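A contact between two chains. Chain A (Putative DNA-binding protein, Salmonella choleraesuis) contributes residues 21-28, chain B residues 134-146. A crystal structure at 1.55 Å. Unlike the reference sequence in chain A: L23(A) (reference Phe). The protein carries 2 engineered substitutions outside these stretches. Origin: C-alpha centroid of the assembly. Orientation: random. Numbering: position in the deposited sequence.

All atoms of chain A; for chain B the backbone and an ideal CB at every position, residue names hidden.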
ATOM      1  N   TYR A  21       3.292  -4.317 -14.037  1.00  8.84           N
ATOM      2  CA  TYR A  21       2.179  -4.722 -14.879  1.00  9.68           C
ATOM      3  C   TYR A  21       0.912  -4.054 -14.378  1.00  9.97           C
ATOM      4  O   TYR A  21       0.665  -4.006 -13.177  1.00 11.60           O
ATOM      5  CB  TYR A  21       1.977  -6.234 -14.822  1.00 10.72           C
ATOM      6  CG  TYR A  21       3.121  -7.051 -15.369  1.00 10.30           C
ATOM      7  CD1 TYR A  21       4.221  -7.360 -14.581  1.00 11.18           C
ATOM      8  CD2 TYR A  21       3.092  -7.528 -16.677  1.00 12.87           C
ATOM      9  CE1 TYR A  21       5.270  -8.133 -15.080  1.00 13.73           C
ATOM     10  CE2 TYR A  21       4.134  -8.300 -17.187  1.00 14.73           C
ATOM     11  CZ  TYR A  21       5.216  -8.598 -16.383  1.00 15.01           C
ATOM     12  OH  TYR A  21       6.236  -9.370 -16.890  1.00 19.39           O
ATOM     13  N   ALA A  22       0.111  -3.539 -15.298  1.00  9.85           N
ATOM     14  CA  ALA A  22      -1.140  -2.910 -14.910  1.00 10.25           C
ATOM     15  C   ALA A  22      -2.278  -3.739 -15.477  1.00 11.65           C
ATOM     16  O   ALA A  22      -2.245  -4.131 -16.641  1.00 14.23           O
ATOM     17  CB  ALA A  22      -1.211  -1.479 -15.454  1.00  8.93           C
ATOM     18  N   LEU A  23      -3.277  -4.032 -14.659  1.00 11.34           N
ATOM     19  CA  LEU A  23      -4.401  -4.806 -15.160  1.00 12.75           C
ATOM     20  C   LEU A  23      -5.684  -4.471 -14.438  1.00 11.72           C
ATOM     21  O   LEU A  23      -5.671  -3.916 -13.343  1.00 12.10           O
ATOM     22  CB  LEU A  23      -4.124  -6.305 -15.046  1.00 21.85           C
ATOM     23  CG  LEU A  23      -3.836  -6.886 -13.662  1.00 21.50           C
ATOM     24  CD1 LEU A  23      -4.255  -8.354 -13.625  1.00 25.15           C
ATOM     25  CD2 LEU A  23      -2.355  -6.734 -13.337  1.00 25.26           C
ATOM     26  N   ARG A  24      -6.799  -4.799 -15.076  1.00 10.37           N
ATOM     27  CA  ARG A  24      -8.099  -4.541 -14.492  1.00 10.98           C
ATOM     28  C   ARG A  24      -8.929  -5.807 -14.552  1.00  9.99           C
ATOM     29  O   ARG A  24      -9.086  -6.395 -15.622  1.00 12.67           O
ATOM     30  CB  ARG A  24      -8.821  -3.440 -15.263  1.00 12.43           C
ATOM     31  CG  ARG A  24     -10.180  -3.120 -14.680  1.00 13.71           C
ATOM     32  CD  ARG A  24     -11.257  -3.104 -15.740  1.00 13.76           C
ATOM     33  NE  ARG A  24     -12.582  -3.161 -15.130  1.00 12.07           N
ATOM     34  CZ  ARG A  24     -13.718  -3.243 -15.812  1.00 11.57           C
ATOM     35  NH1 ARG A  24     -13.700  -3.275 -17.139  1.00 12.16           N
ATOM     36  NH2 ARG A  24     -14.875  -3.299 -15.165  1.00 12.21           N
ATOM     37  N   LEU A  25      -9.458  -6.230 -13.408  1.00 10.37           N
ATOM     38  CA  LEU A  25     -10.290  -7.426 -13.366  1.00 10.65           C
ATOM     39  C   LEU A  25     -11.743  -7.023 -13.585  1.00 11.17           C
ATOM     40  O   LEU A  25     -12.141  -5.897 -13.277  1.00 11.20           O
ATOM     41  CB  LEU A  25     -10.127  -8.149 -12.032  1.00  9.67           C
ATOM     42  CG  LEU A  25      -8.690  -8.575 -11.693  1.00 11.54           C
ATOM     43  CD1 LEU A  25      -8.721  -9.457 -10.455  1.00 11.66           C
ATOM     44  CD2 LEU A  25      -8.056  -9.333 -12.864  1.00 10.61           C
ATOM     45  N   LEU A  26     -12.526  -7.958 -14.110  1.00 12.10           N
ATOM     46  CA  LEU A  26     -13.927  -7.713 -14.437  1.00 12.44           C
ATOM     47  C   LEU A  26     -14.945  -8.191 -13.406  1.00 11.50           C
ATOM     48  O   LEU A  26     -14.655  -9.048 -12.577  1.00 11.66           O
ATOM     49  CB  LEU A  26     -14.253  -8.372 -15.779  1.00 14.29           C
ATOM     50  CG  LEU A  26     -13.345  -8.045 -16.967  1.00 18.40           C
ATOM     51  CD1 LEU A  26     -13.840  -8.795 -18.198  1.00 18.67           C
ATOM     52  CD2 LEU A  26     -13.338  -6.551 -17.217  1.00 19.44           C
ATOM     53  N   PRO A  27     -16.166  -7.636 -13.460  1.00 13.43           N
ATOM     54  CA  PRO A  27     -17.227  -8.022 -12.528  1.00 13.73           C
ATOM     55  C   PRO A  27     -17.441  -9.536 -12.529  1.00 13.59           C
ATOM     56  O   PRO A  27     -17.438 -10.173 -13.587  1.00 14.02           O
ATOM     57  CB  PRO A  27     -18.439  -7.271 -13.065  1.00 14.39           C
ATOM     58  CG  PRO A  27     -17.827  -6.005 -13.593  1.00 14.55           C
ATOM     59  CD  PRO A  27     -16.609  -6.526 -14.327  1.00 12.97           C
ATOM     60  N   GLY A  28     -17.605 -10.105 -11.339  1.00 13.95           N
ATOM     61  CA  GLY A  28     -17.844 -11.532 -11.223  1.00 14.79           C
ATOM     62  C   GLY A  28     -16.625 -12.423 -11.135  1.00 15.39           C
ATOM     63  O   GLY A  28     -16.733 -13.580 -10.729  1.00 17.51           O
TER
ATOM     64  N   UNK B 134     -15.981   3.415 -21.083  1.00 18.98           N
ATOM     65  CA  UNK B 134     -17.188   2.731 -20.617  1.00 18.44           C
ATOM     66  C   UNK B 134     -17.126   1.209 -20.711  1.00 18.40           C
ATOM     67  O   UNK B 134     -16.787   0.644 -21.755  1.00 19.79           O
ATOM     68  CB  UNK B 134     -18.392   3.229 -21.419  1.00 18.44           C
ATOM     69  N   UNK B 135     -17.441   0.557 -19.597  1.00 16.64           N
ATOM     70  CA  UNK B 135     -17.460  -0.894 -19.525  1.00 16.51           C
ATOM     71  C   UNK B 135     -18.920  -1.324 -19.626  1.00 16.96           C
ATOM     72  O   UNK B 135     -19.751  -0.912 -18.818  1.00 17.12           O
ATOM     73  CB  UNK B 135     -16.806  -1.407 -18.241  1.00 16.51           C
ATOM     74  N   UNK B 136     -19.235  -2.139 -20.625  1.00 20.12           N
ATOM     75  CA  UNK B 136     -20.602  -2.605 -20.820  1.00 20.58           C
ATOM     76  C   UNK B 136     -21.045  -3.538 -19.698  1.00 20.67           C
ATOM     77  O   UNK B 136     -22.241  -3.740 -19.481  1.00 21.26           O
ATOM     78  CB  UNK B 136     -20.729  -3.314 -22.170  1.00 20.58           C
ATOM     79  N   UNK B 137     -20.076  -4.098 -18.983  1.00 18.63           N
ATOM     80  CA  UNK B 137     -20.369  -5.020 -17.897  1.00 18.56           C
ATOM     81  C   UNK B 137     -20.724  -4.315 -16.591  1.00 18.24           C
ATOM     82  O   UNK B 137     -21.739  -4.628 -15.972  1.00 19.21           O
ATOM     83  CB  UNK B 137     -19.170  -5.943 -17.670  1.00 18.56           C
ATOM     84  N   UNK B 138     -19.897  -3.357 -16.177  1.00 14.75           N
ATOM     85  CA  UNK B 138     -20.142  -2.634 -14.931  1.00 14.32           C
ATOM     86  C   UNK B 138     -21.100  -1.463 -15.106  1.00 15.74           C
ATOM     87  O   UNK B 138     -21.789  -1.074 -14.164  1.00 15.52           O
ATOM     88  CB  UNK B 138     -18.818  -2.128 -14.356  1.00 14.32           C
ATOM     89  N   UNK B 139     -21.135  -0.901 -16.310  1.00 18.46           N
ATOM     90  CA  UNK B 139     -22.016   0.222 -16.570  1.00 19.64           C
ATOM     91  C   UNK B 139     -21.389   1.555 -16.205  1.00 21.20           C
ATOM     92  O   UNK B 139     -22.064   2.587 -16.191  1.00 21.80           O
ATOM     93  CB  UNK B 139     -23.327   0.043 -15.802  1.00 19.64           C
ATOM     94  N   UNK B 140     -20.096   1.534 -15.901  1.00 21.18           N
ATOM     95  CA  UNK B 140     -19.368   2.747 -15.535  1.00 21.18           C
ATOM     96  C   UNK B 140     -18.095   2.827 -16.361  1.00 20.49           C
ATOM     97  O   UNK B 140     -17.704   1.850 -16.997  1.00 20.18           O
ATOM     98  CB  UNK B 140     -19.047   2.770 -14.039  1.00 21.18           C
ATOM     99  N   UNK B 141     -17.446   3.989 -16.361  1.00 19.79           N
ATOM    100  CA  UNK B 141     -16.196   4.138 -17.093  1.00 19.72           C
ATOM    101  C   UNK B 141     -15.142   3.467 -16.220  1.00 18.81           C
ATOM    102  O   UNK B 141     -14.992   3.808 -15.047  1.00 20.67           O
ATOM    103  CB  UNK B 141     -15.861   5.602 -17.387  1.00 19.72           C
ATOM    104  N   UNK B 142     -14.426   2.506 -16.790  1.00 15.03           N
ATOM    105  CA  UNK B 142     -13.418   1.759 -16.046  1.00 13.22           C
ATOM    106  C   UNK B 142     -12.026   1.924 -16.638  1.00 11.80           C
ATOM    107  O   UNK B 142     -11.866   2.408 -17.756  1.00 12.33           O
ATOM    108  CB  UNK B 142     -13.789   0.275 -16.006  1.00 13.22           C
ATOM    109  N   UNK B 143     -11.023   1.506 -15.876  1.00 11.60           N
ATOM    110  CA  UNK B 143      -9.642   1.620 -16.310  1.00 12.17           C
ATOM    111  C   UNK B 143      -9.333   0.866 -17.596  1.00 12.76           C
ATOM    112  O   UNK B 143      -9.615  -0.327 -17.723  1.00 13.62           O
ATOM    113  CB  UNK B 143      -8.718   1.119 -15.198  1.00 12.17           C
ATOM    114  N   UNK B 144      -8.745   1.581 -18.550  1.00 14.16           N
ATOM    115  CA  UNK B 144      -8.351   1.006 -19.827  1.00 14.72           C
ATOM    116  C   UNK B 144      -6.851   1.246 -19.929  1.00 13.46           C
ATOM    117  O   UNK B 144      -6.380   2.357 -19.697  1.00 12.61           O
ATOM    118  CB  UNK B 144      -9.117   1.615 -21.003  1.00 14.72           C
ATOM    119  N   UNK B 145      -6.104   0.201 -20.270  1.00 12.85           N
ATOM    120  CA  UNK B 145      -4.654   0.297 -20.375  1.00 13.01           C
ATOM    121  C   UNK B 145      -4.184   0.045 -21.799  1.00 13.52           C
ATOM    122  O   UNK B 145      -4.487  -0.995 -22.380  1.00 15.09           O
ATOM    123  CB  UNK B 145      -3.985  -0.693 -19.419  1.00 13.01           C
ATOM    124  N   UNK B 146      -3.431   0.992 -22.349  1.00 14.09           N
ATOM    125  CA  UNK B 146      -2.910   0.858 -23.704  1.00 15.48           C
ATOM    126  C   UNK B 146      -1.451   1.298 -23.772  1.00 14.79           C
ATOM    127  O   UNK B 146      -0.920   1.877 -22.824  1.00 13.39           O
ATOM    128  CB  UNK B 146      -3.755   1.675 -24.684  1.00 15.48           C
TER

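Position 134 lies out of reach of chain A, so the contact sets no rule there; it is P134(B).

Position 135 points its CB toward chain A, and the ideal CB sits 3.8 Å from R24(A) NH1. A guanidinium so close asks for a short acceptor: Ser, Cys, Asn or Asp would suit. The deposited residue is C135(B). Its SG, at the guanidinium edge, accepts a hydrogen bond from R24(A) NH1 at 3.4 Å and a weak one from R24(A) NH2 at 3.5 Å.

Position 136 lies out of reach of chain A and is A136(B).

At 137 the CB points toward chain A, 4.3 Å from P27(A) CD. The proline ring offers an apolar surface, so Val, Ile, Leu or Met would suit. I137(B) fills the role, its CG2 packing 3.7 Å from P27(A) CG.

Position 138 is tighter: its ideal CB is 4.1 Å from P27(A) CG and 4.2 Å from R24(A) NH2. A small residue fits, and a polar one could answer the nearby charge. S138(B) lays its CB against the ring, but its OG makes no hydrogen bond to the arginine; it donates instead to the side chain at 142, while S138(B) N bonds to C135(B) SG at 3.4 Å.

Position 139 has phi/psi of 86/10, where a CB would jam against the preceding carbonyl O; G139(B) follows from the backbone alone. Positions 140 and 141, beyond reach, carry Y140(B) and D141(B).

The CB of 142 points toward chain A, 3.5 Å from R24(A) CZ. Asp or Glu would suit the charge, and Gln or Met could also lie along the guanidinium. E142(B) places its CG over one face, 3.3 Å from R24(A) NH2. Its OE2 accepts from S138(B) OG at 2.7 Å; E142(B) OE2 is 4.1 Å from R24(A) NH2 and well out of the plane, so the charges are merely near each other.

Position 143 points sideways, its ideal CB 4.5 Å from R24(A) CG; aliphatic chains would suit. L143(B) lies beside the arginine side chain, and L143(B) O is 3.8 Å from R24(A) CD. A water donates to L143(B) O at 2.9 Å and accepts weakly from R24(A) NH1 at 3.0 Å.

Position 144 points away, so chain A sets no rule here; it is H144(B).

Position 145 turns back toward A22(A) and the aliphatic start of R24(A), suiting Val, Ile or Leu; A22(A) O, 4.8 Å from the ideal CB, could also favor a polar donor. I145(B) is apolar, with CG2 4.3 Å from A22(A) CB and CD1 4.4 Å from R24(A) CB, and A22(A) O has no partner in the model.

Position 146, out of reach, is S146(B).

Chain B, residues 134-146: PCAISGYDELHIS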
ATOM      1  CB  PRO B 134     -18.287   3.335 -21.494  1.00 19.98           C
ATOM      2  CG  PRO B 134     -17.562   3.700 -22.748  1.00 20.35           C
ATOM      3  CD  PRO B 134     -16.278   4.293 -22.228  1.00 19.44           C
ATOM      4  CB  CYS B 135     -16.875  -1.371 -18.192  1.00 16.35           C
ATOM      5  SG  CYS B 135     -16.978  -3.161 -17.916  1.00 14.93           S
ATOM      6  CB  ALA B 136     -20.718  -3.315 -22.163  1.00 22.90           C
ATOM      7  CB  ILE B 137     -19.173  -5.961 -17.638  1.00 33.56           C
ATOM      8  CG1 ILE B 137     -18.692  -6.568 -18.959  1.00 35.33           C
ATOM      9  CG2 ILE B 137     -19.580  -7.068 -16.677  1.00 35.80           C
ATOM     10  CD1 ILE B 137     -17.837  -5.669 -19.815  1.00 25.15           C
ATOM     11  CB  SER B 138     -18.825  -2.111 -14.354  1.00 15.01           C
ATOM     12  OG  SER B 138     -18.344  -1.011 -15.107  1.00 14.80           O
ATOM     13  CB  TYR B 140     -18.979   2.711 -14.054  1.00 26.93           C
ATOM     14  CG  TYR B 140     -20.132   2.548 -13.094  1.00 30.39           C
ATOM     15  CD1 TYR B 140     -21.070   3.563 -12.920  1.00 32.47           C
ATOM     16  CD2 TYR B 140     -20.276   1.385 -12.343  1.00 30.34           C
ATOM     17  CE1 TYR B 140     -22.128   3.424 -12.013  1.00 34.61           C
ATOM     18  CE2 TYR B 140     -21.329   1.234 -11.434  1.00 33.43           C
ATOM     19  CZ  TYR B 140     -22.250   2.257 -11.274  1.00 34.18           C
ATOM     20  OH  TYR B 140     -23.290   2.114 -10.376  1.00 36.32           O
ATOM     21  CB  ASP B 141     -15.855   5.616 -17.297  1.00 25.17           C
ATOM     22  CG  ASP B 141     -16.885   6.341 -18.143  1.00 29.12           C
ATOM     23  OD1 ASP B 141     -17.324   5.774 -19.166  1.00 29.49           O
ATOM     24  OD2 ASP B 141     -17.246   7.481 -17.786  1.00 32.49           O
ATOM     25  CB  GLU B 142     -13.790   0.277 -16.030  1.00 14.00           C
ATOM     26  CG  GLU B 142     -15.187  -0.008 -15.493  1.00 13.96           C
ATOM     27  CD  GLU B 142     -15.327   0.277 -14.009  1.00 15.19           C
ATOM     28  OE1 GLU B 142     -14.316   0.636 -13.368  1.00 16.47           O
ATOM     29  OE2 GLU B 142     -16.451   0.137 -13.476  1.00 16.71           O
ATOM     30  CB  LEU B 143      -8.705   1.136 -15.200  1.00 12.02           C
ATOM     31  CG  LEU B 143      -7.210   1.191 -15.526  1.00 10.68           C
ATOM     32  CD1 LEU B 143      -6.772   2.646 -15.714  1.00 11.67           C
ATOM     33  CD2 LEU B 143      -6.428   0.539 -14.396  1.00 11.23           C
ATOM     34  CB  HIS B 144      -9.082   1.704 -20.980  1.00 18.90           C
ATOM     35  CG  HIS B 144      -8.638   1.250 -22.336  1.00 21.94           C
ATOM     36  ND1 HIS B 144      -8.695  -0.068 -22.735  1.00 25.74           N
ATOM     37  CD2 HIS B 144      -8.123   1.937 -23.383  1.00 24.41           C
ATOM     38  CE1 HIS B 144      -8.233  -0.173 -23.968  1.00 26.05           C
ATOM     39  NE2 HIS B 144      -7.879   1.028 -24.385  1.00 24.38           N
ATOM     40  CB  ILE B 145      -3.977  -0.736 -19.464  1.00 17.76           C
ATOM     41  CG1 ILE B 145      -4.537  -0.624 -18.047  1.00 18.38           C
ATOM     42  CG2 ILE B 145      -2.473  -0.514 -19.452  1.00 17.76           C
ATOM     43  CD1 ILE B 145      -5.859  -1.344 -17.825  1.00 19.46           C
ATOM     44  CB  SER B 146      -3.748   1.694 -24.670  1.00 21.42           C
ATOM     45  OG  SER B 146      -3.737   3.054 -24.292  1.00 25.57           O
TER
HETATM   46  O   HOH W   1     -12.019  -1.518 -18.833  1.00 30.87           O
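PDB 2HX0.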